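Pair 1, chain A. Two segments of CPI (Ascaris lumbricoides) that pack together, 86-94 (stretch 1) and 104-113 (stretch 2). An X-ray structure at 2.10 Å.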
# COMPACT_ATOMS: atom_id res chain seq x y z
N THR A 86 -6.05 -13.60 8.33
CA THR A 86 -6.00 -13.83 6.91
C THR A 86 -5.36 -12.67 6.20
O THR A 86 -5.96 -11.68 5.94
CB THR A 86 -7.37 -13.94 6.31
OG1 THR A 86 -8.25 -14.51 7.28
CG2 THR A 86 -7.30 -14.80 5.08
N LYS A 87 -4.11 -12.84 5.87
CA LYS A 87 -3.29 -11.90 5.15
C LYS A 87 -3.76 -11.73 3.68
O LYS A 87 -4.34 -12.64 3.08
CB LYS A 87 -1.83 -12.35 5.24
CG LYS A 87 -1.24 -12.25 6.65
CD LYS A 87 -0.20 -13.35 6.88
CE LYS A 87 -0.18 -13.84 8.33
NZ LYS A 87 -1.53 -14.36 8.75
N GLN A 88 -3.54 -10.54 3.13
CA GLN A 88 -3.78 -10.34 1.71
C GLN A 88 -2.55 -9.78 1.06
O GLN A 88 -1.67 -9.23 1.74
CB GLN A 88 -4.92 -9.40 1.51
CG GLN A 88 -6.26 -10.03 1.82
CD GLN A 88 -7.35 -9.02 1.67
OE1 GLN A 88 -7.61 -8.27 2.59
NE2 GLN A 88 -7.97 -8.97 0.51
N ILE A 89 -2.48 -9.95 -0.26
CA ILE A 89 -1.50 -9.29 -1.13
C ILE A 89 -2.24 -8.35 -2.07
O ILE A 89 -3.17 -8.74 -2.81
CB ILE A 89 -0.66 -10.26 -1.96
CG1 ILE A 89 0.10 -11.19 -1.03
CG2 ILE A 89 0.34 -9.46 -2.82
CD1 ILE A 89 0.66 -12.41 -1.73
N CYS A 90 -1.85 -7.09 -1.98
CA CYS A 90 -2.48 -6.05 -2.74
C CYS A 90 -1.40 -5.50 -3.66
O CYS A 90 -0.28 -5.25 -3.19
CB CYS A 90 -3.02 -4.99 -1.81
SG CYS A 90 -4.23 -5.58 -0.57
N THR A 91 -1.74 -5.45 -4.95
CA THR A 91 -1.01 -4.73 -5.97
C THR A 91 -1.57 -3.29 -6.05
O THR A 91 -2.79 -3.05 -6.18
CB THR A 91 -1.13 -5.48 -7.30
OG1 THR A 91 -0.65 -6.80 -7.11
CG2 THR A 91 -0.30 -4.81 -8.41
N VAL A 92 -0.66 -2.34 -5.90
CA VAL A 92 -0.96 -0.92 -5.84
C VAL A 92 -0.05 -0.22 -6.85
O VAL A 92 1.16 -0.53 -6.91
CB VAL A 92 -0.66 -0.32 -4.45
CG1 VAL A 92 -1.24 1.09 -4.35
CG2 VAL A 92 -1.23 -1.18 -3.33
N ALA A 93 -0.64 0.69 -7.64
CA ALA A 93 0.08 1.53 -8.59
C ALA A 93 -0.03 2.98 -8.15
O ALA A 93 -1.12 3.51 -7.83
CB ALA A 93 -0.44 1.32 -10.01
N ILE A 94 1.13 3.62 -8.02
CA ILE A 94 1.15 5.01 -7.74
C ILE A 94 1.80 5.81 -8.86
O ILE A 94 2.91 5.49 -9.33
CB ILE A 94 1.67 5.35 -6.34
CG1 ILE A 94 2.63 6.48 -6.47
CG2 ILE A 94 2.17 4.13 -5.56
CD1 ILE A 94 2.31 7.57 -5.47
N GLU A 104 -1.58 10.14 -8.00
CA GLU A 104 -2.72 9.27 -8.00
C GLU A 104 -2.35 7.82 -7.56
O GLU A 104 -1.52 7.14 -8.20
CB GLU A 104 -3.32 9.25 -9.40
CG GLU A 104 -4.26 8.08 -9.68
CD GLU A 104 -4.83 8.09 -11.10
OE1 GLU A 104 -5.72 8.93 -11.37
OE2 GLU A 104 -4.42 7.26 -11.96
N ILE A 105 -2.95 7.38 -6.45
CA ILE A 105 -2.75 6.00 -5.93
C ILE A 105 -3.94 5.09 -6.31
O ILE A 105 -5.05 5.35 -5.89
CB ILE A 105 -2.52 6.02 -4.40
CG1 ILE A 105 -1.22 6.71 -4.10
CG2 ILE A 105 -2.46 4.60 -3.84
CD1 ILE A 105 -1.08 7.12 -2.65
N THR A 106 -3.67 4.07 -7.11
CA THR A 106 -4.67 3.10 -7.57
C THR A 106 -4.45 1.76 -6.88
O THR A 106 -3.39 1.15 -7.04
CB THR A 106 -4.53 2.88 -9.07
OG1 THR A 106 -4.77 4.13 -9.74
CG2 THR A 106 -5.48 1.85 -9.57
N ILE A 107 -5.43 1.28 -6.11
CA ILE A 107 -5.37 -0.12 -5.62
C ILE A 107 -5.86 -0.99 -6.72
O ILE A 107 -7.03 -0.91 -7.06
CB ILE A 107 -6.26 -0.41 -4.41
CG1 ILE A 107 -6.17 0.70 -3.35
CG2 ILE A 107 -5.94 -1.82 -3.86
CD1 ILE A 107 -4.77 1.00 -2.84
N LYS A 108 -5.00 -1.84 -7.25
CA LYS A 108 -5.23 -2.57 -8.47
C LYS A 108 -6.01 -3.87 -8.24
O LYS A 108 -6.89 -4.27 -9.04
CB LYS A 108 -3.87 -2.84 -9.12
CG LYS A 108 -3.82 -2.62 -10.62
CD LYS A 108 -3.80 -1.14 -10.97
CE LYS A 108 -4.16 -0.94 -12.45
NZ LYS A 108 -5.61 -1.14 -12.78
N GLU A 109 -5.69 -4.54 -7.14
CA GLU A 109 -6.35 -5.77 -6.73
C GLU A 109 -5.75 -6.11 -5.38
O GLU A 109 -4.57 -5.86 -5.19
CB GLU A 109 -6.03 -6.92 -7.69
CG GLU A 109 -4.82 -7.73 -7.26
CD GLU A 109 -4.49 -8.86 -8.20
OE1 GLU A 109 -5.02 -8.89 -9.33
OE2 GLU A 109 -3.69 -9.73 -7.78
N CYS A 110 -6.57 -6.61 -4.47
CA CYS A 110 -6.14 -7.41 -3.29
C CYS A 110 -6.66 -8.87 -3.37
O CYS A 110 -7.76 -9.13 -3.86
CB CYS A 110 -6.61 -6.81 -1.96
SG CYS A 110 -6.00 -5.16 -1.49
N LYS A 111 -5.90 -9.83 -2.87
CA LYS A 111 -6.37 -11.20 -2.90
C LYS A 111 -5.79 -11.91 -1.69
O LYS A 111 -4.76 -11.45 -1.16
CB LYS A 111 -5.93 -11.89 -4.19
CG LYS A 111 -4.51 -12.39 -4.11
CD LYS A 111 -3.97 -12.77 -5.47
CE LYS A 111 -2.49 -12.42 -5.51
NZ LYS A 111 -2.18 -11.99 -6.90
N SER A 112 -6.43 -13.01 -1.29
CA SER A 112 -5.97 -13.86 -0.18
C SER A 112 -4.60 -14.41 -0.45
O SER A 112 -4.32 -14.93 -1.52
CB SER A 112 -6.93 -15.01 0.09
OG SER A 112 -8.26 -14.57 -0.12
N ALA A 113 -3.74 -14.24 0.54
CA ALA A 113 -2.45 -14.85 0.54
C ALA A 113 -2.46 -15.92 1.63
O ALA A 113 -3.40 -15.96 2.45
CB ALA A 113 -1.38 -13.82 0.82
OXT ALA A 113 -1.53 -16.73 1.69
O HOH W 1 -2.35 5.44 -9.92

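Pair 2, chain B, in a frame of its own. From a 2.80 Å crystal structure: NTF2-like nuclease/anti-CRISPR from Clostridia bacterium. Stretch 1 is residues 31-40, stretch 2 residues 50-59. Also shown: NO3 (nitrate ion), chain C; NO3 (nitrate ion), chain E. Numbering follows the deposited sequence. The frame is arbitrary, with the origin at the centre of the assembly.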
# COMPACT_ATOMS: atom_id res chain seq x y z
N GLY B 31 -18.71 8.89 -4.08
CA GLY B 31 -19.17 7.69 -4.74
C GLY B 31 -18.11 6.64 -5.01
O GLY B 31 -18.42 5.61 -5.62
N LEU B 32 -16.87 6.86 -4.56
CA LEU B 32 -15.80 5.91 -4.79
C LEU B 32 -15.35 5.30 -3.47
O LEU B 32 -15.46 5.92 -2.41
CB LEU B 32 -14.62 6.58 -5.50
CG LEU B 32 -15.01 7.11 -6.89
CD1 LEU B 32 -13.87 7.88 -7.54
CD2 LEU B 32 -15.45 5.95 -7.78
N ARG B 33 -14.85 4.07 -3.54
CA ARG B 33 -14.47 3.30 -2.37
C ARG B 33 -12.95 3.17 -2.29
O ARG B 33 -12.30 2.81 -3.28
CB ARG B 33 -15.13 1.92 -2.43
CG ARG B 33 -14.78 0.97 -1.30
CD ARG B 33 -15.62 -0.30 -1.41
NE ARG B 33 -16.86 -0.22 -0.64
CZ ARG B 33 -17.97 0.37 -1.07
NH1 ARG B 33 -18.02 0.94 -2.26
NH2 ARG B 33 -19.05 0.39 -0.29
N TYR B 34 -12.39 3.45 -1.12
CA TYR B 34 -10.95 3.41 -0.91
C TYR B 34 -10.61 2.54 0.29
O TYR B 34 -11.37 2.45 1.26
CB TYR B 34 -10.38 4.82 -0.70
CG TYR B 34 -10.51 5.71 -1.91
CD1 TYR B 34 -11.61 6.55 -2.07
CD2 TYR B 34 -9.53 5.71 -2.90
CE1 TYR B 34 -11.73 7.37 -3.17
CE2 TYR B 34 -9.65 6.53 -4.01
CZ TYR B 34 -10.75 7.35 -4.15
OH TYR B 34 -10.85 8.16 -5.25
N ARG B 35 -9.44 1.90 0.23
CA ARG B 35 -8.89 1.13 1.34
C ARG B 35 -7.66 1.86 1.88
O ARG B 35 -6.66 2.01 1.17
CB ARG B 35 -8.52 -0.29 0.92
CG ARG B 35 -7.92 -1.11 2.04
CD ARG B 35 -7.67 -2.54 1.61
NE ARG B 35 -7.52 -3.44 2.75
CZ ARG B 35 -6.38 -4.04 3.08
NH1 ARG B 35 -5.28 -3.84 2.35
NH2 ARG B 35 -6.32 -4.84 4.14
N GLN B 36 -7.74 2.31 3.13
CA GLN B 36 -6.66 3.01 3.80
C GLN B 36 -6.03 2.13 4.87
O GLN B 36 -6.73 1.57 5.71
CB GLN B 36 -7.16 4.31 4.44
CG GLN B 36 -6.08 5.09 5.17
CD GLN B 36 -6.56 6.45 5.62
OE1 GLN B 36 -6.97 6.63 6.76
NE2 GLN B 36 -6.51 7.42 4.71
N LEU B 37 -4.70 2.01 4.83
CA LEU B 37 -3.93 1.32 5.85
C LEU B 37 -3.20 2.36 6.69
O LEU B 37 -2.50 3.22 6.15
CB LEU B 37 -2.93 0.36 5.22
CG LEU B 37 -3.57 -0.79 4.44
CD1 LEU B 37 -2.50 -1.57 3.70
CD2 LEU B 37 -4.34 -1.70 5.38
N SER B 38 -3.36 2.27 8.01
CA SER B 38 -2.74 3.22 8.93
C SER B 38 -2.05 2.48 10.07
O SER B 38 -2.29 1.30 10.32
CB SER B 38 -3.77 4.20 9.51
OG SER B 38 -4.65 4.65 8.50
N VAL B 39 -1.19 3.22 10.77
CA VAL B 39 -0.58 2.77 12.02
C VAL B 39 -1.09 3.66 13.13
O VAL B 39 -0.96 4.89 13.06
CB VAL B 39 0.95 2.80 11.95
CG1 VAL B 39 1.53 2.51 13.32
CG2 VAL B 39 1.45 1.80 10.95
N GLY B 40 -1.68 3.05 14.15
CA GLY B 40 -2.12 3.77 15.34
C GLY B 40 -1.08 3.64 16.44
O GLY B 40 -0.47 2.58 16.61
N ARG B 50 -2.45 8.69 18.26
CA ARG B 50 -2.07 9.26 16.98
C ARG B 50 -2.27 8.20 15.90
O ARG B 50 -1.92 7.04 16.10
CB ARG B 50 -0.61 9.73 16.99
CG ARG B 50 -0.16 10.40 15.70
CD ARG B 50 1.33 10.70 15.70
NE ARG B 50 1.73 11.44 14.51
CZ ARG B 50 2.99 11.61 14.10
NH1 ARG B 50 3.99 11.08 14.79
NH2 ARG B 50 3.24 12.30 13.00
N ILE B 51 -2.83 8.62 14.77
CA ILE B 51 -2.98 7.78 13.59
C ILE B 51 -2.03 8.30 12.53
O ILE B 51 -2.03 9.50 12.22
CB ILE B 51 -4.43 7.78 13.07
CG1 ILE B 51 -5.41 7.29 14.14
CG2 ILE B 51 -4.55 6.92 11.82
CD1 ILE B 51 -5.50 5.79 14.24
N VAL B 52 -1.22 7.41 11.96
CA VAL B 52 -0.28 7.76 10.91
C VAL B 52 -0.70 7.03 9.65
O VAL B 52 -0.35 5.86 9.45
CB VAL B 52 1.16 7.39 11.31
CG1 VAL B 52 2.11 7.63 10.14
CG2 VAL B 52 1.59 8.19 12.53
N PRO B 53 -1.43 7.69 8.75
CA PRO B 53 -1.84 7.02 7.51
C PRO B 53 -0.63 6.61 6.68
O PRO B 53 0.34 7.36 6.56
CB PRO B 53 -2.68 8.09 6.80
CG PRO B 53 -3.11 9.02 7.88
CD PRO B 53 -1.99 9.04 8.86
N ILE B 54 -0.69 5.40 6.14
CA ILE B 54 0.41 4.84 5.38
C ILE B 54 0.10 4.79 3.89
O ILE B 54 0.95 5.12 3.07
CB ILE B 54 0.79 3.43 5.90
CG1 ILE B 54 1.29 3.51 7.35
CG2 ILE B 54 1.82 2.79 4.99
CD1 ILE B 54 1.78 2.19 7.87
N SER B 55 -1.12 4.39 3.53
CA SER B 55 -1.47 4.27 2.12
C SER B 55 -2.98 4.22 1.97
O SER B 55 -3.69 3.68 2.82
CB SER B 55 -0.83 3.02 1.50
OG SER B 55 -1.58 1.87 1.82
N THR B 56 -3.46 4.83 0.89
CA THR B 56 -4.85 4.76 0.47
C THR B 56 -4.88 4.37 -1.00
O THR B 56 -4.06 4.84 -1.78
CB THR B 56 -5.58 6.08 0.69
OG1 THR B 56 -5.38 6.52 2.04
CG2 THR B 56 -7.07 5.91 0.43
N VAL B 57 -5.82 3.50 -1.36
CA VAL B 57 -5.91 2.99 -2.72
C VAL B 57 -7.38 2.86 -3.10
O VAL B 57 -8.22 2.52 -2.26
CB VAL B 57 -5.19 1.64 -2.89
CG1 VAL B 57 -5.25 1.19 -4.33
CG2 VAL B 57 -3.75 1.75 -2.42
N LEU B 58 -7.68 3.14 -4.37
CA LEU B 58 -9.02 2.94 -4.89
C LEU B 58 -9.33 1.46 -5.01
O LEU B 58 -8.49 0.67 -5.47
CB LEU B 58 -9.15 3.62 -6.26
CG LEU B 58 -10.54 3.62 -6.91
CD1 LEU B 58 -11.49 4.54 -6.16
CD2 LEU B 58 -10.42 4.05 -8.35
N ILE B 59 -10.52 1.06 -4.57
CA ILE B 59 -10.97 -0.32 -4.72
C ILE B 59 -12.33 -0.34 -5.40
O ILE B 59 -12.82 -1.40 -5.78
CB ILE B 59 -11.03 -1.04 -3.36
CG1 ILE B 59 -11.98 -0.30 -2.41
CG2 ILE B 59 -9.63 -1.18 -2.76
CD1 ILE B 59 -12.06 -0.92 -1.04
OXT ILE B 59 -12.96 0.71 -5.59
N NO3 C . 6.63 11.59 12.61
O1 NO3 C . 5.76 10.95 13.28
O2 NO3 C . 6.41 12.79 12.29
O3 NO3 C . 7.72 11.02 12.28
N NO3 E . -8.75 6.36 9.84
O1 NO3 E . -7.61 5.88 9.59
O2 NO3 E . -9.29 6.18 10.97
O3 NO3 E . -9.36 7.01 8.95

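Two antiparallel strand pairs, each broken by one beta bulge, superpose over 14 central residues with an RMSD of 0.3 Å. In pair 1, strand 88-94 runs at 166° to strand 104-112; in pair 2, strand 32-40 runs at 147° to strand 50-58. The bulge falls at matched positions. In pair 1 the carbonyl Thr A91 O accepts from Lys A108 N at 2.7 Å and, weakly, from Glu A109 N at 3.4 Å; in pair 2 Leu B37 O accepts from Ile B54 N at 2.8 Å and Ser B55 N at 3.2 Å. One carbonyl thus serves two successive amides, and the register shifts by one residue. The extra residue, Lys A108 or Ile B54, has psi near -40° in both and points its CA-to-CB bond toward the partner strand. The end of Lys A108 then leads away, whereas Ile B54 stays apolar and packs CD1 against Val B39 CG2 at 3.1 Å, a very close approach; at the position of Val B39, pair 1 has the smaller Ala A93, whose CB lies 4.3 Å from Lys A108 CD.

One non-hydrogen-bonded pair is joined by different chemistry. Cys A90 and Cys A110, with CA atoms 3.9 Å apart, form a disulfide, SG to SG 2.0 Å, chi3 108°. Their counterparts, Gln B36 and Thr B56, have CA atoms 4.2 Å apart and are joined by a hydrogen bond from Gln B36 NE2 to Thr B56 OG1 at 3.0 Å: a covalent cross-link in one, a polar one in the other.

On the same face beyond the bulge, Val A92 matches Ser B38. Val A92 CG1 lies 3.8 Å from both Ile A105 CG2 and Ile A107 CD1, so the three methyl groups form one apolar cluster. The smaller Ser B38 sets its CB 3.7 Å from Ile B51 CG2 and its OG 4.3 Å from Pro B53 CB; Ser B38 OG also makes a weak hydrogen bond to O1 of the chain E nitrate at 3.4 Å. Next, Ile A94 reaches Ile A105 with CD1 to CG1 at 3.9 Å. Its match, Gly B40, has no side chain, and Ile B51 CD1 comes to 4.1 Å from Gly B40 CA.

At the other end, Gln A88 matches Tyr B34 and Ser A112 matches Leu B58. Gln A88 NE2 lies 3.6 Å from Cys A110 CB while the CA-to-CB bond of Ser A112 points away; in pair 2, Leu B58 CD1 sits over one face of the Tyr B34 ring, 3.8 Å from its centroid.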